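Local coordinates for protein peptidase, M20/M25/M40 family (Staphylococcus aureus, PDB 4EWT) that probably hydrolyses amide bonds of N-acylated amino acids or related substrates as a dimanganese amidohydrolase of the M20 peptidase family, at residues G172-R185 and F321-E333. Residues are numbered along the deposited sequence; the frame is centred on the assembly and turned at random.
Sequences GKVYYRPGYVQTGR and FGVEMCEPQPPSE
Strands 173-176 and 322-325 run parallel, their axes 4.7 Å apart at an angle of 25°, and a ladder of five backbone hydrogen bonds from Gly322 N to Gly172 O through Cys326 N to Tyr176 O joins them. On one face Val174 and Val323 lie side by side, CG2 to CG2 3.8 Å, and the Phe321 ring reaches Val174 CG2. The other face carries Lys173, Tyr175 and Glu324: the extended chain of Lys173 brings NZ 3.3 Å from Glu324 OE1 in a weak salt bridge, while Glu324 CG lies alongside Tyr175, whose hydroxyl bonds to Lys170 O. With CG tucked over its own backbone (chi1 79°), the Tyr176 ring, though its CB leaves the partner strand, comes back across it; Met325 CA lies over one ring face, and SD makes an oblique Met-aromatic contact 4.8 Å from the ring centroid.

Strand 322-325 borders the mixed sheet of the catalytic domain within the chain, and 179-185 opens strand 179-193 of the antiparallel sheet of the second domain, so the contact follows the interdomain link of this two-domain M20 fold. Past the strands, Pro328 CG sits over the guanidinium of Arg177, with Cys326 O at its edge. Gln329 N donates to Val181 O at 2.7 Å, nearly straight. Both ends of the Gln182 amide are held: NE2 donates to Pro331 O at 2.9 Å from above the carbonyl plane, and OE1 bonds to Tyr348 OH. Thr183 OG1 donates to Pro330 O. Ser332 OG lies over the face of the Arg185 guanidinium, 3.2 Å from CZ, without a hydrogen bond, while Arg185 NE is salt-bridged to Asp296. Glu333 pairs with Arg76, and its side chain comes within about 4 Å of a bound manganese ion at the nearest atoms.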
loop_
_atom_site.group_PDB
_atom_site.type_symbol
_atom_site.label_atom_id
_atom_site.label_comp_id
_atom_site.label_asym_id
_atom_site.label_seq_id
_atom_site.Cartn_x
_atom_site.Cartn_y
_atom_site.Cartn_z
ATOM N N GLY A 172 -29.625 28.428 -24.017
ATOM C CA GLY A 172 -31.068 28.596 -24.035
ATOM C C GLY A 172 -31.684 28.648 -22.651
ATOM O O GLY A 172 -32.901 28.793 -22.516
ATOM N N LYS A 173 -30.847 28.518 -21.620
ATOM C CA LYS A 173 -31.312 28.644 -20.232
ATOM C C LYS A 173 -30.236 29.004 -19.204
ATOM O O LYS A 173 -29.043 28.941 -19.485
ATOM C CB LYS A 173 -32.102 27.407 -19.776
ATOM C CG LYS A 173 -31.562 26.073 -20.212
ATOM C CD LYS A 173 -32.647 25.021 -20.059
ATOM C CE LYS A 173 -32.266 23.723 -20.750
ATOM N NZ LYS A 173 -33.481 22.915 -21.035
ATOM N N VAL A 174 -30.699 29.405 -18.023
ATOM C CA VAL A 174 -29.843 29.745 -16.889
ATOM C C VAL A 174 -30.030 28.729 -15.769
ATOM O O VAL A 174 -31.121 28.174 -15.603
ATOM C CB VAL A 174 -30.107 31.181 -16.344
ATOM C CG1 VAL A 174 -29.592 32.230 -17.315
ATOM C CG2 VAL A 174 -31.582 31.400 -16.039
ATOM N N TYR A 175 -28.966 28.510 -15.000
ATOM C CA TYR A 175 -28.923 27.447 -13.999
ATOM C C TYR A 175 -28.552 27.961 -12.609
ATOM O O TYR A 175 -27.762 28.905 -12.468
ATOM C CB TYR A 175 -27.952 26.350 -14.441
ATOM C CG TYR A 175 -28.206 25.830 -15.844
ATOM C CD1 TYR A 175 -29.095 24.775 -16.074
ATOM C CD2 TYR A 175 -27.554 26.391 -16.940
ATOM C CE1 TYR A 175 -29.322 24.295 -17.369
ATOM C CE2 TYR A 175 -27.778 25.926 -18.232
ATOM C CZ TYR A 175 -28.661 24.880 -18.441
ATOM O OH TYR A 175 -28.873 24.425 -19.729
ATOM N N TYR A 176 -29.131 27.325 -11.591
ATOM C CA TYR A 176 -28.977 27.746 -10.198
ATOM C C TYR A 176 -28.986 26.574 -9.204
ATOM O O TYR A 176 -29.488 25.489 -9.515
ATOM C CB TYR A 176 -30.080 28.740 -9.821
ATOM C CG TYR A 176 -31.426 28.109 -9.499
ATOM C CD1 TYR A 176 -31.833 27.917 -8.175
ATOM C CD2 TYR A 176 -32.298 27.714 -10.519
ATOM C CE1 TYR A 176 -33.078 27.345 -7.874
ATOM C CE2 TYR A 176 -33.543 27.141 -10.229
ATOM C CZ TYR A 176 -33.928 26.960 -8.908
ATOM O OH TYR A 176 -35.161 26.396 -8.623
ATOM N N ARG A 177 -28.518 26.838 -7.996
ATOM C CA ARG A 177 -28.501 25.903 -6.895
ATOM C C ARG A 177 -28.184 26.588 -5.574
ATOM O O ARG A 177 -27.179 27.199 -5.442
ATOM C CB ARG A 177 -27.490 24.799 -7.161
ATOM C CG ARG A 177 -27.358 23.862 -6.030
ATOM C CD ARG A 177 -26.393 22.812 -6.305
ATOM N NE ARG A 177 -26.878 21.573 -5.782
ATOM C CZ ARG A 177 -26.691 21.203 -4.542
ATOM N NH1 ARG A 177 -26.011 21.958 -3.707
ATOM N NH2 ARG A 177 -27.180 20.061 -4.152
ATOM N N PRO A 178 -29.058 26.489 -4.596
ATOM C CA PRO A 178 -28.774 27.101 -3.292
ATOM C C PRO A 178 -27.745 26.273 -2.535
ATOM O O PRO A 178 -27.508 25.112 -2.882
ATOM C CB PRO A 178 -30.127 27.051 -2.568
ATOM C CG PRO A 178 -30.841 25.885 -3.177
ATOM C CD PRO A 178 -30.385 25.832 -4.624
ATOM N N GLY A 179 -27.134 26.867 -1.515
ATOM C CA GLY A 179 -26.137 26.172 -0.720
ATOM C C GLY A 179 -24.817 26.073 -1.466
ATOM O O GLY A 179 -24.563 26.842 -2.403
ATOM N N TYR A 180 -23.993 25.106 -1.059
ATOM C CA TYR A 180 -22.662 24.911 -1.638
ATOM C C TYR A 180 -22.712 24.462 -3.096
ATOM O O TYR A 180 -23.301 23.433 -3.420
ATOM C CB TYR A 180 -21.879 23.895 -0.821
ATOM C CG TYR A 180 -21.429 24.383 0.534
ATOM C CD1 TYR A 180 -20.342 25.247 0.662
ATOM C CD2 TYR A 180 -22.077 23.965 1.691
ATOM C CE1 TYR A 180 -19.911 25.684 1.920
ATOM C CE2 TYR A 180 -21.652 24.387 2.945
ATOM C CZ TYR A 180 -20.567 25.237 3.048
ATOM O OH TYR A 180 -20.148 25.651 4.287
ATOM N N VAL A 181 -22.069 25.228 -3.968
ATOM C CA VAL A 181 -22.244 25.024 -5.407
ATOM C C VAL A 181 -20.915 24.806 -6.155
ATOM O O VAL A 181 -20.905 24.226 -7.241
ATOM C CB VAL A 181 -23.101 26.163 -6.037
ATOM C CG1 VAL A 181 -22.420 27.531 -5.867
ATOM C CG2 VAL A 181 -23.414 25.875 -7.504
ATOM N N GLN A 182 -19.814 25.284 -5.575
ATOM C CA GLN A 182 -18.463 25.052 -6.112
ATOM C C GLN A 182 -17.483 24.792 -4.979
ATOM O O GLN A 182 -17.636 25.327 -3.892
ATOM C CB GLN A 182 -18.009 26.203 -7.024
ATOM C CG GLN A 182 -18.775 26.163 -8.340
ATOM C CD GLN A 182 -18.301 27.109 -9.419
ATOM O OE1 GLN A 182 -19.121 27.725 -10.085
ATOM N NE2 GLN A 182 -16.997 27.191 -9.635
ATOM N N THR A 183 -16.491 23.949 -5.248
ATOM C CA THR A 183 -15.608 23.417 -4.220
ATOM C C THR A 183 -14.626 24.474 -3.761
ATOM O O THR A 183 -14.263 25.360 -4.520
ATOM C CB THR A 183 -14.780 22.200 -4.735
ATOM O OG1 THR A 183 -13.959 22.608 -5.835
ATOM C CG2 THR A 183 -15.677 21.082 -5.186
ATOM N N GLY A 184 -14.214 24.379 -2.504
ATOM C CA GLY A 184 -13.086 25.148 -2.017
ATOM C C GLY A 184 -11.808 24.376 -2.249
ATOM O O GLY A 184 -11.835 23.197 -2.601
ATOM N N ARG A 185 -10.685 25.032 -2.016
ATOM C CA ARG A 185 -9.411 24.504 -2.445
ATOM C C ARG A 185 -8.350 24.745 -1.385
ATOM O O ARG A 185 -8.339 25.807 -0.728
ATOM C CB ARG A 185 -9.012 25.160 -3.764
ATOM C CG ARG A 185 -7.718 24.651 -4.373
ATOM C CD ARG A 185 -7.612 25.120 -5.818
ATOM N NE ARG A 185 -7.512 26.569 -5.876
ATOM C CZ ARG A 185 -7.693 27.300 -6.973
ATOM N NH1 ARG A 185 -7.983 26.723 -8.137
ATOM N NH2 ARG A 185 -7.590 28.619 -6.902
ATOM N N PHE A 321 -35.752 32.511 -22.197
ATOM C CA PHE A 321 -34.886 31.427 -21.714
ATOM C C PHE A 321 -35.442 30.749 -20.459
ATOM O O PHE A 321 -36.108 31.384 -19.636
ATOM C CB PHE A 321 -33.442 31.915 -21.478
ATOM C CG PHE A 321 -33.333 33.114 -20.569
ATOM C CD1 PHE A 321 -33.302 32.961 -19.182
ATOM C CD2 PHE A 321 -33.240 34.398 -21.105
ATOM C CE1 PHE A 321 -33.201 34.068 -18.340
ATOM C CE2 PHE A 321 -33.133 35.511 -20.272
ATOM C CZ PHE A 321 -33.116 35.348 -18.888
ATOM N N GLY A 322 -35.158 29.455 -20.324
ATOM C CA GLY A 322 -35.609 28.668 -19.175
ATOM C C GLY A 322 -34.737 28.851 -17.946
ATOM O O GLY A 322 -33.607 29.335 -18.038
ATOM N N VAL A 323 -35.275 28.479 -16.788
ATOM C CA VAL A 323 -34.552 28.563 -15.524
ATOM C C VAL A 323 -34.737 27.248 -14.789
ATOM O O VAL A 323 -35.874 26.824 -14.562
ATOM C CB VAL A 323 -35.079 29.710 -14.625
ATOM C CG1 VAL A 323 -34.129 29.956 -13.455
ATOM C CG2 VAL A 323 -35.279 30.985 -15.423
ATOM N N GLU A 324 -33.634 26.597 -14.421
ATOM C CA GLU A 324 -33.721 25.312 -13.712
ATOM C C GLU A 324 -32.536 24.977 -12.803
ATOM O O GLU A 324 -31.432 25.506 -12.965
ATOM C CB GLU A 324 -33.988 24.154 -14.687
ATOM C CG GLU A 324 -32.944 23.983 -15.785
ATOM C CD GLU A 324 -33.141 22.701 -16.569
ATOM O OE1 GLU A 324 -33.615 22.768 -17.721
ATOM O OE2 GLU A 324 -32.836 21.622 -16.022
ATOM N N MET A 325 -32.801 24.087 -11.848
ATOM C CA MET A 325 -31.819 23.614 -10.886
ATOM C C MET A 325 -30.673 22.884 -11.571
ATOM O O MET A 325 -30.865 22.247 -12.608
ATOM C CB MET A 325 -32.490 22.677 -9.885
ATOM C CG MET A 325 -33.138 23.375 -8.704
ATOM S SD MET A 325 -32.176 23.159 -7.189
ATOM C CE MET A 325 -33.324 23.849 -5.990
ATOM N N CYS A 326 -29.481 22.991 -10.987
ATOM C CA CYS A 326 -28.317 22.272 -11.495
ATOM C C CYS A 326 -27.521 21.601 -10.381
ATOM O O CYS A 326 -27.735 21.871 -9.195
ATOM C CB CYS A 326 -27.429 23.188 -12.350
ATOM S SG CYS A 326 -26.450 24.416 -11.458
ATOM N N GLU A 327 -26.611 20.718 -10.779
ATOM C CA GLU A 327 -25.702 20.049 -9.850
ATOM C C GLU A 327 -24.563 20.995 -9.448
ATOM O O GLU A 327 -24.328 21.992 -10.142
ATOM C CB GLU A 327 -25.138 18.776 -10.494
ATOM C CG GLU A 327 -26.194 17.706 -10.806
ATOM C CD GLU A 327 -26.717 16.981 -9.570
ATOM O OE1 GLU A 327 -26.073 17.029 -8.498
ATOM O OE2 GLU A 327 -27.782 16.339 -9.678
ATOM N N PRO A 328 -23.857 20.692 -8.332
ATOM C CA PRO A 328 -22.681 21.491 -7.962
ATOM C C PRO A 328 -21.562 21.286 -8.982
ATOM O O PRO A 328 -21.546 20.266 -9.665
ATOM C CB PRO A 328 -22.265 20.922 -6.591
ATOM C CG PRO A 328 -23.386 20.028 -6.159
ATOM C CD PRO A 328 -24.076 19.572 -7.397
ATOM N N GLN A 329 -20.637 22.238 -9.073
ATOM C CA GLN A 329 -19.620 22.220 -10.125
ATOM C C GLN A 329 -18.201 22.023 -9.588
ATOM O O GLN A 329 -17.873 22.512 -8.498
ATOM C CB GLN A 329 -19.717 23.491 -10.984
ATOM C CG GLN A 329 -21.037 23.627 -11.761
ATOM C CD GLN A 329 -21.236 22.530 -12.801
ATOM O OE1 GLN A 329 -20.334 22.232 -13.586
ATOM N NE2 GLN A 329 -22.420 21.921 -12.804
ATOM N N PRO A 330 -17.348 21.309 -10.356
ATOM C CA PRO A 330 -16.012 20.945 -9.874
ATOM C C PRO A 330 -15.004 22.076 -9.596
ATOM O O PRO A 330 -14.267 21.975 -8.604
ATOM C CB PRO A 330 -15.490 19.975 -10.955
ATOM C CG PRO A 330 -16.732 19.493 -11.671
ATOM C CD PRO A 330 -17.626 20.704 -11.674
ATOM N N PRO A 331 -14.945 23.127 -10.445
ATOM C CA PRO A 331 -13.855 24.085 -10.222
ATOM C C PRO A 331 -14.061 25.017 -9.021
ATOM O O PRO A 331 -15.187 25.187 -8.549
ATOM C CB PRO A 331 -13.824 24.891 -11.525
ATOM C CG PRO A 331 -15.182 24.809 -12.052
ATOM C CD PRO A 331 -15.740 23.479 -11.636
ATOM N N SER A 332 -12.975 25.597 -8.527
ATOM C CA SER A 332 -13.083 26.575 -7.463
ATOM C C SER A 332 -13.227 27.941 -8.121
ATOM O O SER A 332 -12.903 28.112 -9.302
ATOM C CB SER A 332 -11.887 26.510 -6.503
ATOM O OG SER A 332 -10.919 27.484 -6.858
ATOM N N GLU A 333 -13.740 28.902 -7.365
ATOM C CA GLU A 333 -14.139 30.182 -7.902
ATOM C C GLU A 333 -13.969 31.198 -6.779
ATOM O O GLU A 333 -14.459 30.973 -5.664
ATOM C CB GLU A 333 -15.601 30.081 -8.374
ATOM C CG GLU A 333 -16.326 31.383 -8.627
ATOM C CD GLU A 333 -15.698 32.217 -9.710
ATOM O OE1 GLU A 333 -15.539 31.696 -10.835
ATOM O OE2 GLU A 333 -15.361 33.389 -9.430
HETATM O O HOH W 1 -15.065 28.198 -4.811
#